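Local coordinates for Rbsd/fucu transport protein family protein (Streptococcus pneumoniae, PDB 4A34) that binds L-fucose and, as a fucose mutarotase of the RbsD/FucU family, probably interconverts the alpha and beta anomers of the sugar, at residues Gly23-Leu28 with Asn132-Lys137. Sequence-based numbering, arbitrary orientation.
Sequences GDEIVL and NIILKK. With FUL (beta-L-fucopyranose), chain B.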
loop_
_atom_site.group_PDB
_atom_site.type_symbol
_atom_site.label_atom_id
_atom_site.label_comp_id
_atom_site.label_asym_id
_atom_site.label_seq_id
_atom_site.Cartn_x
_atom_site.Cartn_y
_atom_site.Cartn_z
ATOM N N GLY I 23 -13.831 -24.880 -11.164
ATOM C CA GLY I 23 -14.135 -25.094 -9.751
ATOM C C GLY I 23 -14.419 -23.811 -8.984
ATOM O O GLY I 23 -15.066 -23.842 -7.927
ATOM N N ASP I 24 -13.930 -22.683 -9.506
ATOM C CA ASP I 24 -14.152 -21.392 -8.864
ATOM C C ASP I 24 -15.630 -21.056 -8.872
ATOM O O ASP I 24 -16.347 -21.412 -9.808
ATOM C CB ASP I 24 -13.373 -20.280 -9.567
ATOM C CG ASP I 24 -11.910 -20.260 -9.194
ATOM O OD1 ASP I 24 -11.558 -20.664 -8.063
ATOM O OD2 ASP I 24 -11.110 -19.821 -10.043
ATOM N N GLU I 25 -16.078 -20.376 -7.823
ATOM C CA GLU I 25 -17.472 -19.951 -7.713
ATOM C C GLU I 25 -17.585 -18.429 -7.659
ATOM O O GLU I 25 -16.648 -17.739 -7.258
ATOM C CB GLU I 25 -18.134 -20.587 -6.491
ATOM C CG GLU I 25 -18.254 -22.102 -6.586
ATOM C CD GLU I 25 -18.671 -22.761 -5.285
ATOM O OE1 GLU I 25 -19.302 -22.098 -4.436
ATOM O OE2 GLU I 25 -18.370 -23.954 -5.107
ATOM N N ILE I 26 -18.735 -17.919 -8.096
ATOM C CA ILE I 26 -19.024 -16.489 -8.050
ATOM C C ILE I 26 -20.472 -16.265 -7.654
ATOM O O ILE I 26 -21.366 -16.939 -8.159
ATOM C CB ILE I 26 -18.708 -15.760 -9.396
ATOM C CG1 ILE I 26 -19.061 -14.265 -9.282
ATOM C CG2 ILE I 26 -19.406 -16.448 -10.568
ATOM C CD1 ILE I 26 -18.714 -13.436 -10.460
ATOM N N VAL I 27 -20.686 -15.308 -6.756
ATOM C CA VAL I 27 -22.004 -15.037 -6.205
ATOM C C VAL I 27 -22.605 -13.799 -6.836
ATOM O O VAL I 27 -21.990 -12.732 -6.854
ATOM C CB VAL I 27 -21.959 -14.856 -4.671
ATOM C CG1 VAL I 27 -23.351 -14.651 -4.117
ATOM C CG2 VAL I 27 -21.311 -16.061 -4.000
ATOM N N LEU I 28 -23.816 -13.949 -7.362
ATOM C CA LEU I 28 -24.560 -12.812 -7.855
ATOM C C LEU I 28 -25.477 -12.411 -6.716
ATOM O O LEU I 28 -26.506 -13.045 -6.471
ATOM C CB LEU I 28 -25.328 -13.170 -9.137
ATOM C CG LEU I 28 -24.527 -13.872 -10.255
ATOM C CD1 LEU I 28 -25.395 -14.246 -11.461
ATOM C CD2 LEU I 28 -23.339 -13.039 -10.723
ATOM N N ASN I 132 -30.361 -14.350 -4.767
ATOM C CA ASN I 132 -28.941 -14.585 -4.841
ATOM C C ASN I 132 -28.654 -15.902 -5.547
ATOM O O ASN I 132 -29.400 -16.856 -5.385
ATOM C CB ASN I 132 -28.384 -14.603 -3.421
ATOM C CG ASN I 132 -28.700 -13.332 -2.658
ATOM O OD1 ASN I 132 -28.068 -12.302 -2.874
ATOM N ND2 ASN I 132 -29.675 -13.398 -1.755
ATOM N N ILE I 133 -27.583 -15.954 -6.332
ATOM C CA ILE I 133 -27.214 -17.182 -7.036
ATOM C C ILE I 133 -25.737 -17.441 -6.814
ATOM O O ILE I 133 -24.973 -16.496 -6.680
ATOM C CB ILE I 133 -27.465 -17.084 -8.574
ATOM C CG1 ILE I 133 -28.845 -16.507 -8.893
ATOM C CG2 ILE I 133 -27.315 -18.442 -9.245
ATOM C CD1 ILE I 133 -29.104 -16.343 -10.382
ATOM N N ILE I 134 -25.332 -18.708 -6.759
ATOM C CA ILE I 134 -23.905 -19.051 -6.824
ATOM C C ILE I 134 -23.664 -19.929 -8.031
ATOM O O ILE I 134 -24.339 -20.943 -8.214
ATOM C CB ILE I 134 -23.368 -19.776 -5.572
ATOM C CG1 ILE I 134 -23.721 -19.006 -4.300
ATOM C CG2 ILE I 134 -21.856 -19.962 -5.688
ATOM C CD1 ILE I 134 -23.372 -19.728 -3.041
ATOM N N LEU I 135 -22.711 -19.508 -8.858
ATOM C CA LEU I 135 -22.359 -20.203 -10.084
ATOM C C LEU I 135 -20.944 -20.717 -9.947
ATOM O O LEU I 135 -20.070 -20.002 -9.439
ATOM C CB LEU I 135 -22.450 -19.243 -11.265
ATOM C CG LEU I 135 -23.774 -18.510 -11.507
ATOM C CD1 LEU I 135 -23.579 -17.456 -12.583
ATOM C CD2 LEU I 135 -24.866 -19.501 -11.918
ATOM N N LYS I 136 -20.721 -21.954 -10.386
ATOM C CA LYS I 136 -19.405 -22.593 -10.307
ATOM C C LYS I 136 -18.815 -22.846 -11.704
ATOM O O LYS I 136 -19.362 -23.618 -12.485
ATOM C CB LYS I 136 -19.484 -23.894 -9.494
ATOM C CG LYS I 136 -18.127 -24.564 -9.250
ATOM C CD LYS I 136 -18.273 -26.021 -8.816
ATOM C CE LYS I 136 -18.197 -26.190 -7.320
ATOM N NZ LYS I 136 -16.833 -25.973 -6.796
ATOM N N LYS I 137 -17.688 -22.198 -11.987
ATOM C CA LYS I 137 -17.049 -22.210 -13.306
ATOM C C LYS I 137 -16.594 -23.599 -13.784
ATOM O O LYS I 137 -15.903 -24.324 -13.061
ATOM C CB LYS I 137 -15.878 -21.215 -13.331
ATOM C CG LYS I 137 -15.080 -21.227 -14.631
ATOM C CD LYS I 137 -14.247 -19.973 -14.806
ATOM C CE LYS I 137 -13.764 -19.823 -16.232
ATOM N NZ LYS I 137 -13.109 -18.503 -16.424
HETATM C C1 FUL B . -30.841 -11.855 2.770
HETATM C C2 FUL B . -31.051 -11.252 1.375
HETATM O O2 FUL B . -29.981 -11.537 0.504
HETATM C C3 FUL B . -32.327 -11.862 0.801
HETATM O O3 FUL B . -32.634 -11.309 -0.451
HETATM C C4 FUL B . -33.490 -11.632 1.749
HETATM O O4 FUL B . -33.678 -10.248 1.882
HETATM C C5 FUL B . -33.136 -12.218 3.110
HETATM C C6 FUL B . -34.304 -12.107 4.082
HETATM O O5 FUL B . -31.967 -11.556 3.582
HETATM O O1 FUL B . -29.675 -11.369 3.387
#
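Antiparallel pairing joins Leu28 to Ile133 and Ile26 to Leu135 in the middle of the mixed beta sheet of this RbsD/FucU fold. Both are hydrogen-bonded pairs. In the second, Leu135 N gives a nearly straight bond to Ile26 O (3.0 Å, 175° at the hydrogen). The bonding runs on past the strands, where Lys137 N binds Asp24 O at 2.7 Å and Gly23 N binds Lys137 O.

On one face, Leu28 CD1 touches Leu135 CD1 at 3.9 Å where the two side chains cross at a slant, and helix 50-60 packs over both leucines. On the other face, Val27 and Ile134 lie side by side, with Val27 CG2 3.8 Å from Ile134 CG1. Helix 108-116 covers this pair.

Farther along that face, the Lys136 chain bends at chi3 (-97°) and chi4 (-71°). This brings Lys136 NZ onto an in-plane lone pair of Gly23 O at 3.0 Å. NZ also forms a salt bridge to Glu25 OE2, weak as a hydrogen bond; the stronger partner of Glu25 OE2 is Arg114, through a salt bridge.

At the opposite end the contact reaches the fucose pocket. Asn132 OD1 accepts a bond from Asp30 N, which probably helps orient the amide. Asn132 ND2 donates to O2 of beta-L-fucopyranose at 2.9 Å.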